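Hydrazine synthase gamma subunit (Candidatus Kuenenia stuttgartiensis, PDB 5C2V) reduces nitric oxide to hydroxylamine, the first half-reaction by which the haem c-containing hydrazine synthase complex makes hydrazine from nitric oxide and ammonium. Local coordinates at the interface of chains B and A. Residues are numbered along the deposited sequence; one frame, centred on the assembly and turned at random. Chains: chain A, Hydrazine synthase gamma subunit; chain B, Hydrazine synthase alpha subunit.

Both contacts join the alpha subunit, chain B, to the gamma subunit, chain A. Their C-alpha centres lie about 25 Å apart, and they share no residue. Contact 1 pairs a calcium-binding loop of chain A with 3-10 helix 575-579 of chain B and the residue just after it. Contact 2 pairs a chain A loop shortly before the haem-binding CXXCH with a turn between strands of chain B and the start of strand 270-273. Contact 1 is mainly aromatic and apolar, whereas contact 2 is small and more polar. Two such separated points should limit rocking of one subunit on the other within the heterotrimer.

Contact 1: the interface of chains B and A. Residues chain B 577, 580; chain A 79, 85-86, 88.
A calcium-binding loop of chain A places A:Trp85 against B:Leu577, within 3-10 helix 575-579, and B:Trp580, the residue just after it. The two indoles are stacked. The six-membered ring of B:Trp580 lies over the five-membered ring of A:Trp85, with centroids 3.8 Å apart. The planes differ by 15°. Both side chains point the same way, and one indole is slid along the other. The contact is therefore offset toward the rims, with B:Trp580 CE3 3.3 Å from A:Trp85 CD1. In B:Trp580, chi1 -156° puts CG roughly anti to the backbone N, and chi2 near 0° turns the ring so that one face meets A:Trp85. B:Leu577 crosses A:Trp85 at about a right angle. It sends one methyl toward each of two chain A tryptophans, while both lie near the carboxylate of A:Asp79. CD1 packs on A:Trp85 CB at 3.8 Å. CD2 reaches the benzo edge atom CZ2 of A:Trp88 at 3.9 Å. A:Asp79 faces the leucine from the opposite direction, and its carboxylate OD2 is 3.5 Å from B:Leu577 CD1. The same OD2 lies in plane at the edge of the A:Trp85 ring. It accepts a nearly straight hydrogen bond from the backbone N of A:Gly86 at 3.1 Å, arriving from above the carboxylate plane. This bond ties A:Asp79, a calcium-site residue, to the backbone next to A:Trp85. A water bridges the two backbones, 2.8 Å from B:Leu577 O and 2.6 Å from A:Trp85 O. The site joins alpha and gamma subunits, and the calcium loop probably keeps its docking surface in shape.

Contact 2: the interface of chains B and A. Residues chain B 236, 238, 270; chain A 57-58.
A:Leu57 sets its methyl CD1 against the beta-carbon of B:Asp236, 3.9 Å from CB. This is the apolar centre of a small patch. B:Asp236 and B:Asn238 lie in the turn between strands 228-233 and 239-245, probably part of a beta-propeller. On chain A it is a loop shortly before the CXXCH motif of A:Cys63, A:Cys66 and A:His67, which binds haem c. The leucine methyl also touches the backbone of the turn, with CD1 3.3 Å from B:Asp236 O. In return, A:Leu57 O lies 3.8 Å from B:Asp236 CB, so backbone and side chain of each residue take part. B:Asn238 crosses A:Leu57 at about a right angle. Its amide ND2 stands 4.1 Å from the same CD1 and flanks the apolar centre.

Further out, the carboxylate of B:Asp236 takes a different partner at each oxygen. With chi1 48° its CG sits between the backbone N and the carbonyl carbon, and the carboxylate lies beside the A:Gln58 chain. B:Asn238 ND2 donates to OD1 at 2.8 Å within chain B. The donor comes from well above the carboxylate plane, 63° out of it, while the oxygen lies in the asparagine amide plane. This second-shell bond probably helps to fix the carboxylate for its partner across the interface. A:Gln58 NE2 donates to OD2 at 3.2 Å. The bond is almost straight, 177° at the hydrogen, and lies in the glutamine amide plane. It too meets the carboxylate from above its plane. The A:Gln58 chain is extended beyond CG. At the rim B:Arg270, which starts strand 270-273 and is extended from CG to NE, approaches the glutamine from the opposite direction. Its NH2 lies 3.5 Å from A:Gln58 NE2, with guanidinium and amide planes steeply inclined. Both nitrogens are donors, so this is proximity and not a hydrogen bond. The nearby guanidinium may favour a charged carboxylate on B:Asp236.

Contact 1: the interface of chains B and A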
# COMPACT_ATOMS: atom_id res chain seq x y z
N LEU B 577 9.42 -21.17 -31.22
CA LEU B 577 10.47 -20.63 -32.08
C LEU B 577 10.39 -21.19 -33.50
O LEU B 577 10.66 -20.49 -34.48
CB LEU B 577 11.85 -20.92 -31.49
CG LEU B 577 13.05 -20.56 -32.36
CD1 LEU B 577 13.06 -19.07 -32.66
CD2 LEU B 577 14.36 -20.98 -31.70
N TRP B 580 7.44 -19.86 -35.86
CA TRP B 580 7.46 -18.43 -36.14
C TRP B 580 7.64 -18.11 -37.63
O TRP B 580 6.67 -17.72 -38.29
CB TRP B 580 8.59 -17.77 -35.34
CG TRP B 580 8.39 -16.32 -35.07
CD1 TRP B 580 7.35 -15.54 -35.48
CD2 TRP B 580 9.27 -15.46 -34.33
NE1 TRP B 580 7.52 -14.25 -35.04
CE2 TRP B 580 8.69 -14.17 -34.33
CE3 TRP B 580 10.48 -15.65 -33.67
CZ2 TRP B 580 9.29 -13.09 -33.69
CZ3 TRP B 580 11.07 -14.58 -33.04
CH2 TRP B 580 10.48 -13.31 -33.05
N ASP A 79 20.86 -18.40 -33.81
CA ASP A 79 19.72 -18.27 -34.70
C ASP A 79 19.57 -16.81 -35.12
O ASP A 79 19.07 -15.98 -34.37
CB ASP A 79 18.45 -18.79 -34.03
CG ASP A 79 17.25 -18.76 -34.94
OD1 ASP A 79 17.44 -18.56 -36.16
OD2 ASP A 79 16.12 -18.96 -34.46
N TRP A 85 13.46 -18.14 -38.56
CA TRP A 85 13.60 -18.60 -37.18
C TRP A 85 13.53 -20.12 -37.11
O TRP A 85 12.75 -20.74 -37.83
CB TRP A 85 12.53 -17.98 -36.29
CG TRP A 85 12.47 -16.48 -36.35
CD1 TRP A 85 11.44 -15.72 -36.84
CD2 TRP A 85 13.48 -15.56 -35.92
NE1 TRP A 85 11.74 -14.39 -36.73
CE2 TRP A 85 12.99 -14.26 -36.17
CE3 TRP A 85 14.75 -15.70 -35.35
CZ2 TRP A 85 13.72 -13.11 -35.87
CZ3 TRP A 85 15.47 -14.56 -35.06
CH2 TRP A 85 14.96 -13.28 -35.31
N GLY A 86 14.35 -20.71 -36.25
CA GLY A 86 14.42 -22.15 -36.15
C GLY A 86 15.45 -22.71 -37.11
O GLY A 86 15.70 -23.91 -37.15
N TRP A 88 19.26 -22.77 -37.80
CA TRP A 88 20.48 -22.53 -37.03
C TRP A 88 21.73 -22.38 -37.89
O TRP A 88 21.88 -23.05 -38.91
CB TRP A 88 20.69 -23.66 -36.03
CG TRP A 88 19.53 -23.85 -35.10
CD1 TRP A 88 18.50 -24.73 -35.24
CD2 TRP A 88 19.28 -23.13 -33.89
NE1 TRP A 88 17.62 -24.61 -34.19
CE2 TRP A 88 18.08 -23.63 -33.35
CE3 TRP A 88 19.95 -22.10 -33.22
CZ2 TRP A 88 17.54 -23.14 -32.16
CZ3 TRP A 88 19.41 -21.62 -32.04
CH2 TRP A 88 18.22 -22.14 -31.52
O HOH W 1 10.26 -20.13 -37.25

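Contact 2: the interface of chains B and A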
# COMPACT_ATOMS: atom_id res chain seq x y z
N ASP B 236 22.55 5.57 -24.82
CA ASP B 236 22.72 4.55 -25.86
C ASP B 236 21.92 4.84 -27.13
O ASP B 236 21.87 4.01 -28.04
CB ASP B 236 22.37 3.16 -25.31
CG ASP B 236 21.05 3.14 -24.56
OD1 ASP B 236 20.11 3.86 -24.96
OD2 ASP B 236 20.95 2.39 -23.57
N ASN B 238 18.46 5.91 -27.37
CA ASN B 238 17.01 5.68 -27.37
C ASN B 238 16.26 6.86 -26.75
O ASN B 238 16.88 7.83 -26.32
CB ASN B 238 16.68 4.39 -26.64
CG ASN B 238 17.27 3.16 -27.32
OD1 ASN B 238 16.64 2.55 -28.18
ND2 ASN B 238 18.48 2.80 -26.92
N ARG B 270 10.27 -0.47 -23.00
CA ARG B 270 10.61 -1.22 -21.79
C ARG B 270 10.63 -0.30 -20.58
O ARG B 270 11.00 0.87 -20.69
CB ARG B 270 11.95 -1.93 -21.96
CG ARG B 270 13.13 -0.99 -22.14
CD ARG B 270 14.41 -1.74 -22.49
NE ARG B 270 15.54 -0.83 -22.66
CZ ARG B 270 16.43 -0.57 -21.71
NH1 ARG B 270 16.33 -1.15 -20.52
NH2 ARG B 270 17.43 0.27 -21.95
N LEU A 57 25.69 -1.18 -28.52
CA LEU A 57 24.67 -0.42 -27.81
C LEU A 57 25.07 -0.16 -26.36
O LEU A 57 25.45 0.96 -26.00
CB LEU A 57 23.33 -1.16 -27.85
CG LEU A 57 22.09 -0.40 -27.38
CD1 LEU A 57 21.78 0.74 -28.34
CD2 LEU A 57 20.90 -1.34 -27.24
N GLN A 58 24.98 -1.19 -25.52
CA GLN A 58 25.38 -1.08 -24.12
C GLN A 58 26.74 -1.71 -23.78
O GLN A 58 27.15 -1.70 -22.63
CB GLN A 58 24.27 -1.66 -23.25
CG GLN A 58 23.04 -0.77 -23.26
CD GLN A 58 21.77 -1.46 -22.84
OE1 GLN A 58 21.76 -2.66 -22.57
NE2 GLN A 58 20.67 -0.71 -22.79